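Local structure of VAO-type flavoprotein oxidase VAO615 (Myceliophthora thermophila, 6F72) at residues A[150-155]-A[286-291]; A[195-200]-A[207-212]; A[253-258]-A[263-268]. The protein binds FAD through two covalent links and is probably an oxidoreductase whose reduced flavin reacts rapidly with molecular oxygen, its substrate being still unknown. One frame throughout, in Å; residues are numbered along the deposited sequence.

Overall arrangement
All three contacts lie in the FAD-binding PCMH-type domain and reach one antiparallel sheet, through strands 288-298, 193-198 and 251-257. Strand 288-298 runs between the other two, so residues 286-291 of contact 1 touch both contact 2 and contact 3. Contacts 1 and 2 are buried and slight, each resting on a few apolar side-chain atoms without a hydrogen bond between its segments. In contact 1 FAD bridges the two segments with its adenine, ribose and phosphates and supplies the polar bonds. Contact 2 packs a helix on the sheet and has a glycan at its far end. Contact 3, only partly buried, is joined by regular backbone pairing and a histidine-carboxylate bond.

Contact 1 of 3, residues A[150-155]-A[286-291]; sequences IVIKNT and FAVVLS. With FAD (flavin-adenine dinucleotide), chain E.
Ile152 and Val288 meet by single methyl groups, CD1 of the isoleucine lying 3.8 Å from CG2 of the valine, with the two side chains crossing at a slant. In Ile152, CG1 lies beside the backbone N (chi1 -54°), which leaves CG2 anti to that N and over the adenine face, 3.5 Å from FAD C4A, while the CG1-CD1 arm reaches past C2A toward Val288. The branched residue thus serves base and opposite strand at once. With an alanine here, both the methyl over the ring and the arm to Val288 are lost, and the adenine would probably be freer to tilt.

Val289 makes its hydrogen bonds to the base with backbone atoms, its CB lying close to the same edge. Its N donates to FAD N1A at 2.8 Å, nearly straight at 168°, and its O accepts from FAD N6A at 2.7 Å, a pairing that reads the Watson-Crick edge of adenine. This is the FAD site of the PCMH-type fold, where the dinucleotide lies between the small mixed sheet, ending in strand 150-153, and the larger antiparallel sheet containing strand 288-298.

The carbonyl O of Ile152 itself accepts a bond from the ribose O2B at 2.8 Å. Further along, the backbone N atoms of Asn154 and Thr155 grip FAD O2A, the former at 2.8 Å. Asn154 also gives its amide ND2 to O2P of the other phosphate, 3.1 Å away. Thr155 OG1 lies near that phosphate and accepts from the backbone N of His157, a residue covalently bound to the flavin.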
loop_
_atom_site.group_PDB
_atom_site.type_symbol
_atom_site.label_atom_id
_atom_site.label_comp_id
_atom_site.label_asym_id
_atom_site.label_seq_id
_atom_site.Cartn_x
_atom_site.Cartn_y
_atom_site.Cartn_z
ATOM N N ILE A 150 -10.092 17.923 4.942
ATOM C CA ILE A 150 -9.028 17.196 5.613
ATOM C C ILE A 150 -8.465 16.135 4.686
ATOM O O ILE A 150 -9.208 15.416 4.020
ATOM C CB ILE A 150 -9.499 16.592 6.968
ATOM C CG1 ILE A 150 -9.617 17.704 8.031
ATOM C CG2 ILE A 150 -8.579 15.463 7.440
ATOM C CD1 ILE A 150 -8.294 18.252 8.554
ATOM N N VAL A 151 -7.146 16.066 4.640
ATOM C CA VAL A 151 -6.453 14.977 3.981
ATOM C C VAL A 151 -5.591 14.342 5.053
ATOM O O VAL A 151 -5.162 15.024 5.988
ATOM C CB VAL A 151 -5.620 15.499 2.767
ATOM C CG1 VAL A 151 -4.304 14.753 2.585
ATOM C CG2 VAL A 151 -6.451 15.427 1.498
ATOM N N ILE A 152 -5.344 13.046 4.924
ATOM C CA ILE A 152 -4.424 12.368 5.818
ATOM C C ILE A 152 -3.277 11.765 5.018
ATOM O O ILE A 152 -3.502 10.975 4.103
ATOM C CB ILE A 152 -5.139 11.300 6.703
ATOM C CG1 ILE A 152 -6.326 11.919 7.463
ATOM C CG2 ILE A 152 -4.155 10.674 7.689
ATOM C CD1 ILE A 152 -7.320 10.916 8.046
ATOM N N LYS A 153 -2.051 12.121 5.377
ATOM C CA LYS A 153 -0.889 11.597 4.670
ATOM C C LYS A 153 0.145 11.073 5.635
ATOM O O LYS A 153 0.522 11.752 6.582
ATOM C CB LYS A 153 -0.243 12.647 3.719
ATOM C CG LYS A 153 0.828 12.010 2.829
ATOM C CD LYS A 153 1.763 12.965 2.115
ATOM C CE LYS A 153 2.944 13.340 2.986
ATOM N NZ LYS A 153 4.180 13.575 2.193
ATOM N N ASN A 154 0.628 9.874 5.345
ATOM C CA ASN A 154 1.614 9.211 6.160
ATOM C C ASN A 154 2.949 9.179 5.423
ATOM O O ASN A 154 3.893 9.852 5.843
ATOM C CB ASN A 154 1.106 7.818 6.576
ATOM C CG ASN A 154 2.154 6.992 7.295
ATOM O OD1 ASN A 154 3.086 7.528 7.897
ATOM N ND2 ASN A 154 2.004 5.676 7.237
ATOM N N THR A 155 3.015 8.415 4.335
ATOM C CA THR A 155 4.217 8.241 3.504
ATOM C C THR A 155 4.040 8.823 2.075
ATOM O O THR A 155 5.030 9.080 1.374
ATOM C CB THR A 155 4.599 6.737 3.344
ATOM O OG1 THR A 155 3.553 6.039 2.651
ATOM C CG2 THR A 155 4.837 6.056 4.683
ATOM N N PHE A 286 -12.306 6.284 8.369
ATOM C CA PHE A 286 -12.993 6.008 9.647
ATOM C C PHE A 286 -12.575 6.900 10.813
ATOM O O PHE A 286 -13.424 7.294 11.607
ATOM C CB PHE A 286 -12.865 4.534 10.044
ATOM C CG PHE A 286 -13.512 3.587 9.066
ATOM C CD1 PHE A 286 -14.907 3.567 8.906
ATOM C CD2 PHE A 286 -12.732 2.721 8.299
ATOM C CE1 PHE A 286 -15.507 2.707 8.003
ATOM C CE2 PHE A 286 -13.337 1.843 7.391
ATOM C CZ PHE A 286 -14.723 1.842 7.241
ATOM N N ALA A 287 -11.274 7.185 10.896
ATOM C CA ALA A 287 -10.655 7.926 12.005
ATOM C C ALA A 287 -9.187 8.207 11.682
ATOM O O ALA A 287 -8.609 7.583 10.780
ATOM C CB ALA A 287 -10.768 7.135 13.316
ATOM N N VAL A 288 -8.586 9.126 12.438
ATOM C CA VAL A 288 -7.162 9.398 12.319
ATOM C C VAL A 288 -6.435 8.486 13.297
ATOM O O VAL A 288 -6.655 8.570 14.513
ATOM C CB VAL A 288 -6.832 10.889 12.596
ATOM C CG1 VAL A 288 -5.375 11.189 12.316
ATOM C CG2 VAL A 288 -7.713 11.796 11.757
ATOM N N VAL A 289 -5.558 7.637 12.773
ATOM C CA VAL A 289 -4.831 6.671 13.603
ATOM C C VAL A 289 -3.533 7.296 14.102
ATOM O O VAL A 289 -2.746 7.822 13.294
ATOM C CB VAL A 289 -4.529 5.364 12.825
ATOM C CG1 VAL A 289 -3.438 4.539 13.500
ATOM C CG2 VAL A 289 -5.810 4.546 12.619
ATOM N N LEU A 290 -3.321 7.228 15.418
ATOM C CA LEU A 290 -2.091 7.710 16.056
ATOM C C LEU A 290 -1.077 6.604 16.301
ATOM O O LEU A 290 0.128 6.833 16.291
ATOM C CB LEU A 290 -2.415 8.430 17.362
ATOM C CG LEU A 290 -3.312 9.671 17.312
ATOM C CD1 LEU A 290 -3.736 10.016 18.733
ATOM C CD2 LEU A 290 -2.609 10.859 16.672
ATOM N N SER A 291 -1.577 5.393 16.536
ATOM C CA SER A 291 -0.724 4.226 16.695
ATOM C C SER A 291 -1.563 2.982 16.516
ATOM O O SER A 291 -2.800 3.045 16.558
ATOM C CB SER A 291 -0.050 4.211 18.085
ATOM O OG SER A 291 -0.950 3.796 19.101
HETATM P PA FAD E . -0.262 6.883 2.462
HETATM O O1A FAD E . -0.473 7.274 1.022
HETATM O O2A FAD E . 0.378 7.916 3.347
HETATM O O5B FAD E . -1.679 6.438 3.074
HETATM C C5B FAD E . -2.591 5.612 2.348
HETATM C C4B FAD E . -4.027 5.826 2.812
HETATM O O4B FAD E . -4.121 5.579 4.217
HETATM C C3B FAD E . -4.557 7.231 2.597
HETATM O O3B FAD E . -5.948 7.105 2.274
HETATM C C2B FAD E . -4.412 7.912 3.948
HETATM O O2B FAD E . -5.410 8.916 4.149
HETATM C C1B FAD E . -4.583 6.750 4.911
HETATM N N9A FAD E . -3.799 6.863 6.165
HETATM C C8A FAD E . -2.476 6.627 6.290
HETATM N N7A FAD E . -2.082 6.779 7.579
HETATM C C5A FAD E . -3.169 7.108 8.294
HETATM C C6A FAD E . -3.452 7.410 9.715
HETATM N N6A FAD E . -2.444 7.391 10.616
HETATM N N1A FAD E . -4.723 7.714 10.064
HETATM C C2A FAD E . -5.732 7.742 9.165
HETATM N N3A FAD E . -5.544 7.468 7.850
HETATM C C4A FAD E . -4.308 7.152 7.365
HETATM N N1 FAD E . 0.963 -3.278 -0.129
HETATM C C2 FAD E . 0.988 -4.588 0.226
HETATM O O2 FAD E . -0.042 -5.102 0.722
HETATM N N3 FAD E . 2.091 -5.350 0.058
HETATM C C4 FAD E . 3.236 -4.893 -0.476
HETATM O O4 FAD E . 4.232 -5.638 -0.615
HETATM C C4X FAD E . 3.287 -3.470 -0.877
HETATM N N5 FAD E . 4.402 -2.924 -1.409
HETATM C C5X FAD E . 4.446 -1.613 -1.784
HETATM C C6 FAD E . 5.623 -1.061 -2.334
HETATM C C7 FAD E . 5.639 0.300 -2.708
HETATM C C7M FAD E . 6.913 0.871 -3.306
HETATM C C8 FAD E . 4.416 1.161 -2.510
HETATM C C8M FAD E . 4.363 2.656 -2.789
HETATM C C9 FAD E . 3.268 0.596 -1.964
HETATM C C9A FAD E . 3.230 -0.752 -1.595
HETATM N N10 FAD E . 2.059 -1.305 -1.022
HETATM C C10 FAD E . 2.051 -2.671 -0.668
HETATM C "C1'" FAD E . 0.857 -0.486 -0.883
HETATM C "C2'" FAD E . 0.468 0.005 0.479
HETATM O "O2'" FAD E . -0.062 -1.103 1.203
HETATM C "C3'" FAD E . -0.609 1.055 0.234
HETATM O "O3'" FAD E . -0.188 2.002 -0.772
HETATM C "C4'" FAD E . -0.974 1.784 1.517
HETATM O "O4'" FAD E . -2.139 2.580 1.296
HETATM C "C5'" FAD E . 0.196 2.615 2.049
HETATM O "O5'" FAD E . -0.184 3.371 3.188
HETATM P P FAD E . 0.779 4.542 3.717
HETATM O O1P FAD E . 2.181 4.009 3.808
HETATM O O2P FAD E . 0.072 5.134 4.914
HETATM O O3P FAD E . 0.700 5.597 2.496
#

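Contact 2 of 3, residues A[195-200]-A[207-212]; sequences AKLGAG and YAMANS. With NAG (2-acetamido-2-deoxy-beta-D-glucopyranose), chain H.
Ala195 turns its CB toward Met209, whose CE and SD both lie near it, CE at 3.8 Å from that CB. The small methyl of Ala195 meets the thioether and also packs on Leu296 of the neighbouring strand 288-298. Met209 reaches the strand with CG anti to its backbone N and a bend at the next torsion (chi2 -98°), which brings the thioether down on the sheet; the long, flexible side chain suits the distance between helix and strand.

Lys196 points the other way, as alternation along a strand requires, its aliphatic chain lying on Ser291. At Leu197 the side chain returns to the helix, CD2 lying 4.1 Å from Met209 SD, so that the sulfur rests against both the alanine and the leucine. Thr179 and Phe181 of the adjoining strand 179-186 also touch the methionine.

Beyond Gly198, where the strand ends, Ala199 takes the segment to the bound FAD, which it touches.

On the helix, Ser212 OG donates back to Met209 O at 2.7 Å, tilted 34° from the carbonyl plane, which gives the hydroxyl a backbone acceptor three residues earlier in the chain. Asn211 directs its amide away from the sheet, and its ND2 is bonded to NAG C1 at 1.4 Å, an N-linked sugar.

Helix 203-212 thus lies on the antiparallel sheet of the PCMH-type FAD-binding domain, in a strand-loop-helix unit whose loop touches the cofactor and whose helix bears a glycan.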
loop_
_atom_site.group_PDB
_atom_site.type_symbol
_atom_site.label_atom_id
_atom_site.label_comp_id
_atom_site.label_asym_id
_atom_site.label_seq_id
_atom_site.Cartn_x
_atom_site.Cartn_y
_atom_site.Cartn_z
ATOM N N ALA A 195 4.084 -5.161 19.676
ATOM C CA ALA A 195 4.740 -3.884 19.449
ATOM C C ALA A 195 3.674 -2.810 19.258
ATOM O O ALA A 195 2.765 -2.966 18.440
ATOM C CB ALA A 195 5.652 -3.969 18.240
ATOM N N LYS A 196 3.767 -1.743 20.050
ATOM C CA LYS A 196 2.963 -0.553 19.822
ATOM C C LYS A 196 3.790 0.374 18.929
ATOM O O LYS A 196 4.949 0.672 19.241
ATOM C CB LYS A 196 2.600 0.117 21.142
ATOM C CG LYS A 196 1.638 1.284 20.995
ATOM C CD LYS A 196 1.279 1.865 22.352
ATOM C CE LYS A 196 0.772 3.288 22.208
ATOM N NZ LYS A 196 0.399 3.856 23.531
ATOM N N LEU A 197 3.204 0.799 17.812
ATOM C CA LEU A 197 3.936 1.584 16.817
ATOM C C LEU A 197 3.190 2.847 16.445
ATOM O O LEU A 197 2.002 2.796 16.134
ATOM C CB LEU A 197 4.199 0.748 15.552
ATOM C CG LEU A 197 4.867 -0.632 15.605
ATOM C CD1 LEU A 197 4.871 -1.258 14.214
ATOM C CD2 LEU A 197 6.282 -0.582 16.176
ATOM N N GLY A 198 3.895 3.985 16.469
ATOM C CA GLY A 198 3.299 5.262 16.071
ATOM C C GLY A 198 2.899 5.251 14.595
ATOM O O GLY A 198 3.449 4.480 13.802
ATOM N N ALA A 199 1.943 6.108 14.235
ATOM C CA ALA A 199 1.333 6.125 12.904
ATOM C C ALA A 199 2.292 6.316 11.714
ATOM O O ALA A 199 1.975 5.904 10.595
ATOM C CB ALA A 199 0.216 7.152 12.863
ATOM N N GLY A 200 3.454 6.920 11.962
ATOM C CA GLY A 200 4.456 7.171 10.922
ATOM C C GLY A 200 5.523 6.097 10.799
ATOM O O GLY A 200 6.410 6.215 9.962
ATOM N N TYR A 207 10.792 -3.354 11.196
ATOM C CA TYR A 207 11.687 -4.522 11.095
ATOM C C TYR A 207 12.928 -4.409 11.959
ATOM O O TYR A 207 13.325 -5.400 12.578
ATOM C CB TYR A 207 12.107 -4.807 9.645
ATOM C CG TYR A 207 10.967 -5.111 8.691
ATOM C CD1 TYR A 207 9.733 -5.593 9.158
ATOM C CD2 TYR A 207 11.128 -4.933 7.317
ATOM C CE1 TYR A 207 8.690 -5.862 8.287
ATOM C CE2 TYR A 207 10.088 -5.207 6.433
ATOM C CZ TYR A 207 8.877 -5.669 6.922
ATOM O OH TYR A 207 7.845 -5.945 6.059
ATOM N N ALA A 208 13.537 -3.217 11.988
ATOM C CA ALA A 208 14.659 -2.930 12.889
ATOM C C ALA A 208 14.245 -3.143 14.351
ATOM O O ALA A 208 14.982 -3.770 15.117
ATOM C CB ALA A 208 15.205 -1.516 12.667
ATOM N N MET A 209 13.055 -2.652 14.705
ATOM C CA MET A 209 12.519 -2.744 16.059
ATOM C C MET A 209 12.183 -4.187 16.467
ATOM O O MET A 209 12.548 -4.627 17.563
ATOM C CB MET A 209 11.309 -1.811 16.211
ATOM C CG MET A 209 10.702 -1.792 17.602
ATOM S SD MET A 209 9.266 -2.869 17.720
ATOM C CE MET A 209 9.119 -3.031 19.497
ATOM N N ALA A 210 11.494 -4.909 15.583
ATOM C CA ALA A 210 11.163 -6.308 15.830
ATOM C C ALA A 210 12.421 -7.167 15.928
ATOM O O ALA A 210 12.536 -7.968 16.862
ATOM C CB ALA A 210 10.201 -6.852 14.773
ATOM N N ASN A 211 13.353 -7.002 14.983
ATOM C CA ASN A 211 14.600 -7.774 14.984
ATOM C C ASN A 211 15.377 -7.643 16.304
ATOM O O ASN A 211 15.888 -8.641 16.820
ATOM C CB ASN A 211 15.523 -7.415 13.807
ATOM C CG ASN A 211 16.875 -8.086 13.927
ATOM O OD1 ASN A 211 17.030 -9.253 13.561
ATOM N ND2 ASN A 211 17.857 -7.355 14.469
ATOM N N SER A 212 15.464 -6.418 16.829
ATOM C CA SER A 212 16.263 -6.127 18.026
ATOM C C SER A 212 15.769 -6.870 19.268
ATOM O O SER A 212 16.521 -7.034 20.227
ATOM C CB SER A 212 16.317 -4.622 18.302
ATOM O OG SER A 212 15.028 -4.108 18.578
HETATM C C1 NAG H . 19.194 -7.829 14.739
HETATM C C2 NAG H . 20.538 -7.159 14.398
HETATM C C3 NAG H . 21.750 -7.821 15.078
HETATM C C4 NAG H . 21.517 -8.153 16.561
HETATM C C5 NAG H . 20.226 -8.964 16.700
HETATM C C6 NAG H . 19.920 -9.299 18.163
HETATM C C7 NAG H . 20.665 -6.029 12.200
HETATM C C8 NAG H . 20.961 -6.241 10.743
HETATM N N2 NAG H . 20.766 -7.128 12.957
HETATM O O3 NAG H . 22.885 -6.957 14.965
HETATM O O4 NAG H . 22.650 -8.844 17.116
HETATM O O5 NAG H . 19.150 -8.191 16.136
HETATM O O6 NAG H . 18.512 -9.477 18.370
HETATM O O7 NAG H . 20.352 -4.925 12.636
#

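Contact 3 of 3, residues A[253-258]-A[263-268]; sequences EWEVVT and HLVATP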
loop_
_atom_site.group_PDB
_atom_site.type_symbol
_atom_site.label_atom_id
_atom_site.label_comp_id
_atom_site.label_asym_id
_atom_site.label_seq_id
_atom_site.Cartn_x
_atom_site.Cartn_y
_atom_site.Cartn_z
ATOM N N GLU A 253 -4.805 -3.421 18.790
ATOM C CA GLU A 253 -5.407 -2.151 19.197
ATOM C C GLU A 253 -5.120 -1.100 18.161
ATOM O O GLU A 253 -4.076 -1.154 17.527
ATOM C CB GLU A 253 -4.798 -1.672 20.513
ATOM C CG GLU A 253 -5.160 -2.571 21.685
ATOM C CD GLU A 253 -4.596 -2.093 23.005
ATOM O OE1 GLU A 253 -4.661 -0.873 23.278
ATOM O OE2 GLU A 253 -4.122 -2.953 23.773
ATOM N N TRP A 254 -6.068 -0.172 18.004
ATOM C CA TRP A 254 -5.894 1.069 17.251
ATOM C C TRP A 254 -6.102 2.202 18.235
ATOM O O TRP A 254 -7.114 2.232 18.941
ATOM C CB TRP A 254 -6.945 1.226 16.150
ATOM C CG TRP A 254 -6.849 0.237 15.025
ATOM C CD1 TRP A 254 -7.686 -0.833 14.792
ATOM C CD2 TRP A 254 -5.881 0.229 13.975
ATOM N NE1 TRP A 254 -7.286 -1.508 13.660
ATOM C CE2 TRP A 254 -6.178 -0.881 13.140
ATOM C CE3 TRP A 254 -4.771 1.046 13.659
ATOM C CZ2 TRP A 254 -5.416 -1.189 12.008
ATOM C CZ3 TRP A 254 -4.008 0.728 12.541
ATOM C CH2 TRP A 254 -4.338 -0.374 11.724
ATOM N N GLU A 255 -5.152 3.134 18.262
ATOM C CA GLU A 255 -5.327 4.388 18.969
ATOM C C GLU A 255 -5.625 5.457 17.921
ATOM O O GLU A 255 -4.910 5.578 16.934
ATOM C CB GLU A 255 -4.072 4.717 19.768
ATOM C CG GLU A 255 -4.146 6.031 20.534
ATOM C CD GLU A 255 -2.789 6.559 20.940
ATOM O OE1 GLU A 255 -1.763 5.897 20.664
ATOM O OE2 GLU A 255 -2.750 7.657 21.546
ATOM N N VAL A 256 -6.715 6.188 18.139
ATOM C CA VAL A 256 -7.305 7.067 17.136
ATOM C C VAL A 256 -7.814 8.386 17.706
ATOM O O VAL A 256 -8.024 8.514 18.910
ATOM C CB VAL A 256 -8.491 6.395 16.356
ATOM C CG1 VAL A 256 -8.135 5.003 15.858
ATOM C CG2 VAL A 256 -9.787 6.387 17.163
ATOM N N VAL A 257 -7.987 9.354 16.801
ATOM C CA VAL A 257 -8.838 10.520 17.004
ATOM C C VAL A 257 -9.960 10.447 15.966
ATOM O O VAL A 257 -9.717 10.322 14.757
ATOM C CB VAL A 257 -8.077 11.858 16.865
ATOM C CG1 VAL A 257 -9.009 13.031 17.139
ATOM C CG2 VAL A 257 -6.885 11.912 17.811
ATOM N N THR A 258 -11.187 10.540 16.451
ATOM C CA THR A 258 -12.367 10.523 15.602
ATOM C C THR A 258 -12.642 11.923 15.081
ATOM O O THR A 258 -12.062 12.905 15.588
ATOM C CB THR A 258 -13.587 10.014 16.388
ATOM O OG1 THR A 258 -13.754 10.824 17.558
ATOM C CG2 THR A 258 -13.354 8.601 16.822
ATOM N N HIS A 263 -10.345 11.204 21.430
ATOM C CA HIS A 263 -9.141 10.379 21.428
ATOM C C HIS A 263 -9.539 9.026 22.022
ATOM O O HIS A 263 -9.854 8.940 23.207
ATOM C CB HIS A 263 -8.030 11.077 22.234
ATOM C CG HIS A 263 -6.714 10.351 22.256
ATOM N ND1 HIS A 263 -5.660 10.765 23.039
ATOM C CD2 HIS A 263 -6.283 9.240 21.608
ATOM C CE1 HIS A 263 -4.633 9.953 22.870
ATOM N NE2 HIS A 263 -4.984 9.019 22.005
ATOM N N LEU A 264 -9.551 7.983 21.182
ATOM C CA LEU A 264 -10.051 6.652 21.581
ATOM C C LEU A 264 -9.085 5.517 21.274
ATOM O O LEU A 264 -8.184 5.649 20.430
ATOM C CB LEU A 264 -11.395 6.339 20.904
ATOM C CG LEU A 264 -12.615 7.246 21.078
ATOM C CD1 LEU A 264 -13.730 6.753 20.159
ATOM C CD2 LEU A 264 -13.077 7.271 22.525
ATOM N N VAL A 265 -9.287 4.406 21.978
ATOM C CA VAL A 265 -8.631 3.143 21.666
ATOM C C VAL A 265 -9.719 2.151 21.213
ATOM O O VAL A 265 -10.761 2.015 21.868
ATOM C CB VAL A 265 -7.800 2.608 22.862
ATOM C CG1 VAL A 265 -7.223 1.229 22.567
ATOM C CG2 VAL A 265 -6.660 3.572 23.195
ATOM N N ALA A 266 -9.468 1.507 20.068
ATOM C CA ALA A 266 -10.342 0.496 19.484
ATOM C C ALA A 266 -9.651 -0.856 19.547
ATOM O O ALA A 266 -8.497 -1.001 19.122
ATOM C CB ALA A 266 -10.718 0.848 18.045
ATOM N N THR A 267 -10.370 -1.827 20.109
ATOM C CA THR A 267 -9.868 -3.177 20.339
ATOM C C THR A 267 -11.031 -4.142 20.034
ATOM O O THR A 267 -12.169 -3.690 19.849
ATOM C CB THR A 267 -9.351 -3.386 21.804
ATOM O OG1 THR A 267 -10.426 -3.791 22.653
ATOM C CG2 THR A 267 -8.674 -2.132 22.391
ATOM N N PRO A 268 -10.761 -5.464 19.969
ATOM C CA PRO A 268 -11.887 -6.414 19.834
ATOM C C PRO A 268 -12.927 -6.338 20.967
ATOM O O PRO A 268 -14.070 -6.739 20.765
ATOM C CB PRO A 268 -11.196 -7.780 19.856
ATOM C CG PRO A 268 -9.819 -7.506 19.366
ATOM C CD PRO A 268 -9.461 -6.163 19.920
#
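Trp254 and Ala266 exchange two backbone hydrogen bonds, Trp254 N to Ala266 O at 2.8 Å and Ala266 N to Trp254 O at 2.7 Å. Val256 and Leu264 form the second such pair, while Glu255 with Val265 and Val257 with His263 are the non-hydrogen-bonded pairs between and beyond them. CA-H...O contacts add to this ladder, as from Val265 CA to Trp254 O.

The polar side-chain bond runs diagonally. His263 NE2 donates to Glu255 OE2 at 2.7 Å, meeting its anti lone pair, with ring and carboxylate only 17° from coplanar. Glu255 has CG anti to its backbone N (chi1 179°) and stays extended, long enough to reach past its own partner Val265. Its OE1 is taken by Ser291 OG, so both oxygens are held and the carboxylate is fixed in rotation.

Apolar contacts accompany the pairing. On the face of Trp254 and Val256, Val256 CG2 lies 4.1 Å from Leu264 CB; at the turn end, Thr258 CG2 touches Leu264 CD1 at 3.8 Å. Glu253 runs side by side with Thr267, CG to CG2 3.6 Å, while its OE2 bonds to Tyr185.

The whole is an antiparallel beta hairpin of the PCMH-type domain, strand 251-257 continuing the sheet to strand 288-298 through a classic beta bulge in which Leu290 and Ser291 face Glu255.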